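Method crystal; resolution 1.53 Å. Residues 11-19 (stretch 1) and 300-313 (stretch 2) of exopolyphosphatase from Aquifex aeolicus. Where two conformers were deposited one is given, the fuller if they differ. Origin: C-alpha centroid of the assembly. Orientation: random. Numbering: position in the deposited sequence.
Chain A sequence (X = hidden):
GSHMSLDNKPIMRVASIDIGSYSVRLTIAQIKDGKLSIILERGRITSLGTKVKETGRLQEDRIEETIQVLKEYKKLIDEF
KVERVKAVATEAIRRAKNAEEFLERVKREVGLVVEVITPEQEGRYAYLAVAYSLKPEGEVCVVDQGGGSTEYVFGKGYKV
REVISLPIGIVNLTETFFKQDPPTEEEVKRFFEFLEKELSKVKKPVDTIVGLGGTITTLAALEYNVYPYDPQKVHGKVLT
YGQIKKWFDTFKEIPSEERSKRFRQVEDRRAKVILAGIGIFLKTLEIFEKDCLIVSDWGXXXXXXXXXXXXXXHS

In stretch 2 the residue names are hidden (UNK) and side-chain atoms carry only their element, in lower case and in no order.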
ATOM      1  N   ILE A  11     -12.422  26.108  -4.045  1.00 27.01           N
ATOM      2  CA  ILE A  11     -12.002  24.749  -4.336  1.00 25.43           C
ATOM      3  C   ILE A  11     -10.570  24.761  -4.885  1.00 23.58           C
ATOM      4  O   ILE A  11     -10.212  25.609  -5.692  1.00 22.56           O
ATOM      5  CB  ILE A  11     -12.973  24.107  -5.370  1.00 26.30           C
ATOM      6  CG1 ILE A  11     -14.349  23.863  -4.729  1.00 27.44           C
ATOM      7  CG2 ILE A  11     -12.403  22.804  -5.939  1.00 26.32           C
ATOM      8  CD1 ILE A  11     -15.486  23.680  -5.736  1.00 31.26           C
ATOM      9  N   MET A  12      -9.754  23.812  -4.428  1.00 20.89           N
ATOM     10  CA  MET A  12      -8.425  23.621  -4.975  1.00 19.26           C
ATOM     11  C   MET A  12      -8.317  22.165  -5.412  1.00 17.15           C
ATOM     12  O   MET A  12      -8.860  21.268  -4.778  1.00 17.07           O
ATOM     13  CB  MET A  12      -7.364  23.917  -3.911  1.00 20.25           C
ATOM     14  CG  MET A  12      -5.978  23.616  -4.360  1.00 23.01           C
ATOM     15  SD  MET A  12      -4.733  24.202  -3.254  1.00 27.80           S
ATOM     16  CE  MET A  12      -4.923  26.026  -3.442  1.00 30.96           C
ATOM     17  N   ARG A  13      -7.628  21.948  -6.506  1.00 15.04           N
ATOM     18  CA  ARG A  13      -7.294  20.592  -6.930  1.00 13.91           C
ATOM     19  C   ARG A  13      -5.833  20.284  -6.625  1.00 13.40           C
ATOM     20  O   ARG A  13      -4.948  21.141  -6.765  1.00 14.02           O
ATOM     21  CB  ARG A  13      -7.583  20.416  -8.407  1.00 14.00           C
ATOM     22  CG  ARG A  13      -9.052  20.518  -8.728  1.00 15.29           C
ATOM     23  CD  ARG A  13      -9.319  20.566 -10.190  1.00 16.84           C
ATOM     24  NE  ARG A  13     -10.732  20.387 -10.458  1.00 16.07           N
ATOM     25  CZ  ARG A  13     -11.228  20.379 -11.673  1.00 15.96           C
ATOM     26  NH1 ARG A  13     -10.435  20.523 -12.737  1.00 18.03           N
ATOM     27  NH2 ARG A  13     -12.516  20.195 -11.850  1.00 17.89           N
ATOM     28  N   VAL A  14      -5.581  19.038  -6.207  1.00 11.88           N
ATOM     29  CA  VAL A  14      -4.248  18.544  -5.837  1.00 12.11           C
ATOM     30  C   VAL A  14      -4.080  17.172  -6.471  1.00 11.28           C
ATOM     31  O   VAL A  14      -5.055  16.501  -6.798  1.00 11.28           O
ATOM     32  CB  VAL A  14      -4.052  18.508  -4.287  1.00 12.37           C
ATOM     33  CG1 VAL A  14      -4.222  19.920  -3.742  1.00 13.48           C
ATOM     34  CG2 VAL A  14      -4.982  17.552  -3.606  1.00 14.30           C
ATOM     35  N   ALA A  15      -2.842  16.779  -6.698  1.00 10.75           N
ATOM     36  CA  ALA A  15      -2.567  15.498  -7.310  1.00  9.71           C
ATOM     37  C   ALA A  15      -1.333  14.844  -6.746  1.00  9.80           C
ATOM     38  O   ALA A  15      -0.401  15.506  -6.286  1.00 10.07           O
ATOM     39  CB  ALA A  15      -2.373  15.665  -8.773  1.00 10.48           C
ATOM     40  N   SER A  16      -1.317  13.520  -6.862  1.00  9.99           N
ATOM     41  CA  SER A  16      -0.176  12.709  -6.490  1.00 10.00           C
ATOM     42  C   SER A  16       0.156  11.796  -7.639  1.00 10.50           C
ATOM     43  O   SER A  16      -0.750  11.362  -8.352  1.00 10.42           O
ATOM     44  CB  SER A  16      -0.416  11.880  -5.210  1.00 11.54           C
ATOM     45  OG  SER A  16      -1.393  10.904  -5.417  1.00 13.69           O
ATOM     46  N   ILE A  17       1.443  11.542  -7.809  1.00 10.03           N
ATOM     47  CA  ILE A  17       1.946  10.542  -8.770  1.00  9.60           C
ATOM     48  C   ILE A  17       2.835   9.625  -7.957  1.00 10.70           C
ATOM     49  O   ILE A  17       3.687  10.082  -7.195  1.00 10.65           O
ATOM     50  CB  ILE A  17       2.714  11.223  -9.877  1.00 10.09           C
ATOM     51  CG1 ILE A  17       1.773  12.055 -10.745  1.00 12.33           C
ATOM     52  CG2 ILE A  17       3.453  10.192 -10.694  1.00 10.84           C
ATOM     53  CD1 ILE A  17       2.472  12.882 -11.791  1.00 13.46           C
ATOM     54  N   ASP A  18       2.619   8.326  -8.098  1.00 11.63           N
ATOM     55  CA  ASP A  18       3.441   7.301  -7.470  1.00 12.78           C
ATOM     56  C   ASP A  18       4.021   6.382  -8.539  1.00 12.34           C
ATOM     57  O   ASP A  18       3.296   5.801  -9.324  1.00 13.40           O
ATOM     58  CB  ASP A  18       2.741   6.568  -6.336  0.70 13.57           C
ATOM     59  CG  ASP A  18       1.612   5.783  -6.765  0.70 18.44           C
ATOM     60  OD1 ASP A  18       0.616   6.400  -7.231  0.70 23.51           O
ATOM     61  OD2 ASP A  18       1.602   4.528  -6.653  0.70 23.85           O
ATOM     62  N   ILE A  19       5.336   6.304  -8.541  1.00 12.49           N
ATOM     63  CA  ILE A  19       6.086   5.496  -9.479  1.00 13.54           C
ATOM     64  C   ILE A  19       6.610   4.310  -8.693  1.00 14.35           C
ATOM     65  O   ILE A  19       7.448   4.465  -7.810  1.00 14.93           O
ATOM     66  CB  ILE A  19       7.261   6.324 -10.059  1.00 14.10           C
ATOM     67  CG1 ILE A  19       6.750   7.548 -10.830  1.00 16.23           C
ATOM     68  CG2 ILE A  19       8.175   5.428 -10.904  1.00 15.71           C
ATOM     69  CD1 ILE A  19       7.848   8.456 -11.292  1.00 19.12           C
ATOM     70  N   UNK A 300      -0.901   5.398   0.891  1.00 11.05           N
ATOM     71  CA  UNK A 300       0.117   6.320   0.364  1.00 11.04           C
ATOM     72  C   UNK A 300      -0.404   7.343  -0.638  1.00 11.79           C
ATOM     73  O   UNK A 300      -0.215   8.540  -0.439  1.00 11.39           O
ATOM     74  c   UNK A 300       3.027   7.361  -0.254  1.00 12.76           C
ATOM     75  c   UNK A 300       3.259   5.388  -1.763  1.00 14.90           C
ATOM     76  c   UNK A 300       2.306   6.311  -1.120  1.00 12.26           C
ATOM     77  c   UNK A 300       1.264   5.530  -0.295  1.00 11.17           C
ATOM     78  N   UNK A 301      -1.015   6.878  -1.736  1.00 11.87           N
ATOM     79  CA  UNK A 301      -1.393   7.773  -2.810  1.00 12.24           C
ATOM     80  C   UNK A 301      -2.335   8.877  -2.356  1.00 11.65           C
ATOM     81  O   UNK A 301      -2.235  10.010  -2.758  1.00 11.37           O
ATOM     82  n   UNK A 301      -1.196   1.806  -5.447  0.66 30.00           N
ATOM     83  c   UNK A 301      -1.095   6.148  -4.660  1.00 16.96           C
ATOM     84  c   UNK A 301      -1.806   2.966  -5.308  0.66 25.89           C
ATOM     85  n   UNK A 301      -2.954   3.020  -4.660  0.66 26.91           N
ATOM     86  c   UNK A 301      -2.053   6.992  -3.922  1.00 14.19           C
ATOM     87  n   UNK A 301      -1.257   4.041  -5.844  0.66 23.55           N
ATOM     88  c   UNK A 301      -1.787   5.374  -5.776  0.66 19.51           C
ATOM     89  N   UNK A 302      -3.260   8.515  -1.487  1.00 10.56           N
ATOM     90  CA  UNK A 302      -4.216   9.485  -0.967  1.00 10.97           C
ATOM     91  C   UNK A 302      -3.590  10.322   0.157  1.00 10.32           C
ATOM     92  O   UNK A 302      -3.934  11.488   0.338  1.00  9.69           O
ATOM     93  o   UNK A 302      -4.870   6.062  -1.153  1.00 13.98           O
ATOM     94  c   UNK A 302      -5.722   6.626  -1.889  1.00 13.47           C
ATOM     95  c   UNK A 302      -5.480   8.789  -0.485  1.00  9.74           C
ATOM     96  o   UNK A 302      -6.193   6.067  -2.928  1.00 15.66           O
ATOM     97  c   UNK A 302      -6.251   8.022  -1.560  1.00 11.90           C
ATOM     98  N   UNK A 303      -2.650   9.751   0.889  1.00 10.07           N
ATOM     99  CA  UNK A 303      -1.968  10.473   1.968  1.00  9.86           C
ATOM    100  C   UNK A 303      -1.094  11.586   1.448  1.00  9.93           C
ATOM    101  O   UNK A 303      -0.910  12.609   2.105  1.00 11.58           O
ATOM    102  N   UNK A 304      -0.525  11.387   0.261  1.00 10.27           N
ATOM    103  CA  UNK A 304       0.178  12.475  -0.392  1.00  9.68           C
ATOM    104  C   UNK A 304      -0.762  13.670  -0.654  1.00 10.59           C
ATOM    105  O   UNK A 304      -0.369  14.832  -0.496  1.00 11.29           O
ATOM    106  c   UNK A 304       0.842  11.982  -1.704  1.00 10.23           C
ATOM    107  c   UNK A 304       1.405  13.153  -2.538  1.00  9.65           C
ATOM    108  c   UNK A 304       1.951  10.968  -1.404  1.00 10.96           C
ATOM    109  N   UNK A 305      -2.003  13.384  -1.012  1.00 11.17           N
ATOM    110  CA  UNK A 305      -2.997  14.428  -1.250  1.00 11.09           C
ATOM    111  C   UNK A 305      -3.296  15.147   0.060  1.00 12.47           C
ATOM    112  O   UNK A 305      -3.389  16.380   0.105  1.00 13.01           O
ATOM    113  c   UNK A 305      -4.280  13.860  -1.820  1.00 12.01           C
ATOM    114  c   UNK A 305      -4.183  12.964  -3.046  1.00 11.16           C
ATOM    115  c   UNK A 305      -5.504  12.291  -3.270  1.00 12.40           C
ATOM    116  c   UNK A 305      -3.757  13.763  -4.266  1.00 13.39           C
ATOM    117  N   UNK A 306      -3.443  14.376   1.130  1.00 11.64           N
ATOM    118  CA  UNK A 306      -3.710  14.961   2.432  1.00 12.36           C
ATOM    119  C   UNK A 306      -2.551  15.881   2.828  1.00 13.36           C
ATOM    120  O   UNK A 306      -2.764  16.986   3.328  1.00 14.51           O
ATOM    121  c   UNK A 306      -3.954  13.882   3.516  1.00 12.30           C
ATOM    122  c   UNK A 306      -4.043  14.534   4.881  1.00 12.80           C
ATOM    123  c   UNK A 306      -5.236  13.100   3.219  1.00 12.16           C
ATOM    124  N   UNK A 307      -1.329  15.434   2.601  1.00 13.60           N
ATOM    125  CA  UNK A 307      -0.147  16.210   2.942  1.00 14.55           C
ATOM    126  C   UNK A 307      -0.155  17.549   2.212  1.00 15.73           C
ATOM    127  O   UNK A 307       0.182  18.579   2.808  1.00 15.54           O
ATOM    128  c   UNK A 307       1.105  15.415   2.604  1.00 14.24           C
ATOM    129  o   UNK A 307       2.271  16.180   2.822  1.00 18.72           O
ATOM    130  N   UNK A 308      -0.578  17.544   0.952  1.00 15.58           N
ATOM    131  CA  UNK A 308      -0.592  18.768   0.169  1.00 17.46           C
ATOM    132  C   UNK A 308      -1.610  19.738   0.723  1.00 18.83           C
ATOM    133  O   UNK A 308      -1.346  20.942   0.763  1.00 19.94           O
ATOM    134  c   UNK A 308       1.693  18.769  -1.866  1.00 22.15           C
ATOM    135  c   UNK A 308       0.396  17.953  -2.059  1.00 20.04           C
ATOM    136  o   UNK A 308       1.679  20.011  -2.051  1.00 22.26           O
ATOM    137  o   UNK A 308       2.739  18.167  -1.532  1.00 24.52           O
ATOM    138  c   UNK A 308      -0.830  18.492  -1.328  1.00 17.76           C
ATOM    139  N   UNK A 309      -2.742  19.234   1.190  1.00 19.34           N
ATOM    140  CA  UNK A 309      -3.776  20.060   1.810  1.00 22.03           C
ATOM    141  C   UNK A 309      -3.288  20.655   3.130  1.00 22.35           C
ATOM    142  O   UNK A 309      -3.466  21.861   3.376  1.00 22.83           O
ATOM    143  c   UNK A 309      -5.060  19.276   2.057  1.00 21.97           C
ATOM    144  c   UNK A 309      -5.658  18.789   0.718  1.00 22.75           C
ATOM    145  c   UNK A 309      -6.087  20.116   2.864  1.00 24.77           C
ATOM    146  N   UNK A 310      -2.664  19.838   3.974  1.00 21.77           N
ATOM    147  CA  UNK A 310      -2.060  20.363   5.200  1.00 22.61           C
ATOM    148  C   UNK A 310      -1.015  21.447   4.905  1.00 23.62           C
ATOM    149  O   UNK A 310      -0.951  22.432   5.621  1.00 24.11           O
ATOM    150  c   UNK A 310      -1.452  19.246   6.069  1.00 21.82           C
ATOM    151  c   UNK A 310      -3.428  18.712   7.599  1.00 25.69           C
ATOM    152  c   UNK A 310      -1.652  16.995   7.176  1.00 23.92           C
ATOM    153  c   UNK A 310      -2.420  18.172   6.581  1.00 22.57           C
ATOM    154  N   UNK A 311      -0.208  21.283   3.864  1.00 24.84           N
ATOM    155  CA  UNK A 311       0.832  22.265   3.523  1.00 26.47           C
ATOM    156  C   UNK A 311       0.208  23.601   3.113  1.00 28.77           C
ATOM    157  O   UNK A 311       0.746  24.674   3.417  1.00 28.52           O
ATOM    158  c   UNK A 311       2.773  20.828   2.800  1.00 27.62           C
ATOM    159  n   UNK A 311       5.214  18.764   0.737  1.00 33.55           N
ATOM    160  c   UNK A 311       3.549  20.346   1.604  1.00 29.26           C
ATOM    161  c   UNK A 311       4.368  19.117   1.932  1.00 31.88           C
ATOM    162  c   UNK A 311       1.707  21.773   2.375  1.00 26.61           C
ATOM    163  N   UNK A 312      -0.908  23.508   2.398  1.00 30.90           N
ATOM    164  CA  UNK A 312      -1.616  24.662   1.881  1.00 33.24           C
ATOM    165  C   UNK A 312      -2.166  25.453   3.062  1.00 35.59           C
ATOM    166  O   UNK A 312      -2.094  26.683   3.065  1.00 36.03           O
ATOM    167  c   UNK A 312      -3.580  25.307   0.314  1.00 33.87           C
ATOM    168  c   UNK A 312      -2.730  24.202   0.929  1.00 33.16           C
ATOM    169  o   UNK A 312      -1.690  25.902  -1.029  1.00 33.33           O
ATOM    170  o   UNK A 312      -3.325  27.314  -0.904  1.00 36.65           O
ATOM    171  c   UNK A 312      -2.806  26.227  -0.605  1.00 33.04           C
ATOM    172  N   UNK A 313      -2.652  24.742   4.081  1.00 37.74           N
ATOM    173  CA  UNK A 313      -3.291  25.365   5.245  1.00 39.97           C
ATOM    174  C   UNK A 313      -2.339  25.848   6.334  1.00 41.21           C
ATOM    175  O   UNK A 313      -2.767  26.575   7.231  1.00 42.21           O
ATOM    176  c   UNK A 313      -5.407  24.019   4.935  1.00 41.67           C
ATOM    177  o   UNK A 313      -6.110  23.022   5.155  1.00 43.88           O
ATOM    178  c   UNK A 313      -4.287  24.400   5.878  1.00 40.09           C
ATOM    179  n   UNK A 313      -5.582  24.800   3.872  1.00 43.41           N
TER

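Position 300 opens the helix with four carbons forked at the second, a leucine. Leu300 points toward the strand without touching it. Position 301 has three carbons, a nitrogen, then a carbon bearing two more nitrogens, an arginine. Its CA-to-CB bond runs sideways, yet the long chain of Arg301 brings its end back: NE donates to OD2 of Asp18 at 3.0 Å, a hydrogen bond within a salt bridge. OG of Ser16 donates to the backbone O of Arg301 at 2.9 Å.

Position 302 carries three carbons, the third with two oxygens: glutamate, one carbon more than aspartate. Glu302 points away, its OE1 hydrogen-bonded just outside the stretches. Position 303 has no side-chain atoms: Gly303, a choice this contact does not explain.

At 304 one carbon carries two others, the fork of valine. Val304 faces the strand, and its CG1 lies 3.5 Å from CB of Ser16, whose small side chain fits the space. Position 305 shows four carbons forked at the second. Leu305 starts sideways, but its CD2 reaches in, 3.6 Å from N of Ser16 and 4.0 Å from CG2 of Val14, an apolar branch suited to this buried place.

Position 306, one carbon carrying two, is Val306, apolar in a buried place and directed away. Position 307, a carbon then an oxygen, is Ser307, whose hydroxyl is hydrogen-bonded elsewhere. Position 308 has three carbons and a terminal pair of oxygens. Glu308 sets CB 4.4 Å from CB of Val14, while its charged end leads away.

Position 309 is a three-carbon fork, Val309, sideways and marginal. Position 310, four carbons forked at the second, is Leu310, exposed and not explained by this contact. Position 311, four carbons in a row ending in nitrogen, is Lys311, whose NZ makes a weak salt-bridging hydrogen bond to OE2 of Glu308 at 3.4 Å. At 312 three carbons end in two oxygens; Glu312 points toward the strand, its OE2 3.3 Å from CE of Met12. Position 313, two carbons with one oxygen and one nitrogen on the second, is Asn313, polar at an exposed place.

The contact pairs alternate strand residues, Met12, Val14, Ser16 and Asp18, with one side of a helix running roughly antiparallel. Val14 and Leu305 pack in the middle, beside the Ser16 and Val304 contact; Ser16 donates to, and Asp18 accepts from, Arg301, in the first turn.

Stretch 2 300-313: LREGVLVSEVLKEN
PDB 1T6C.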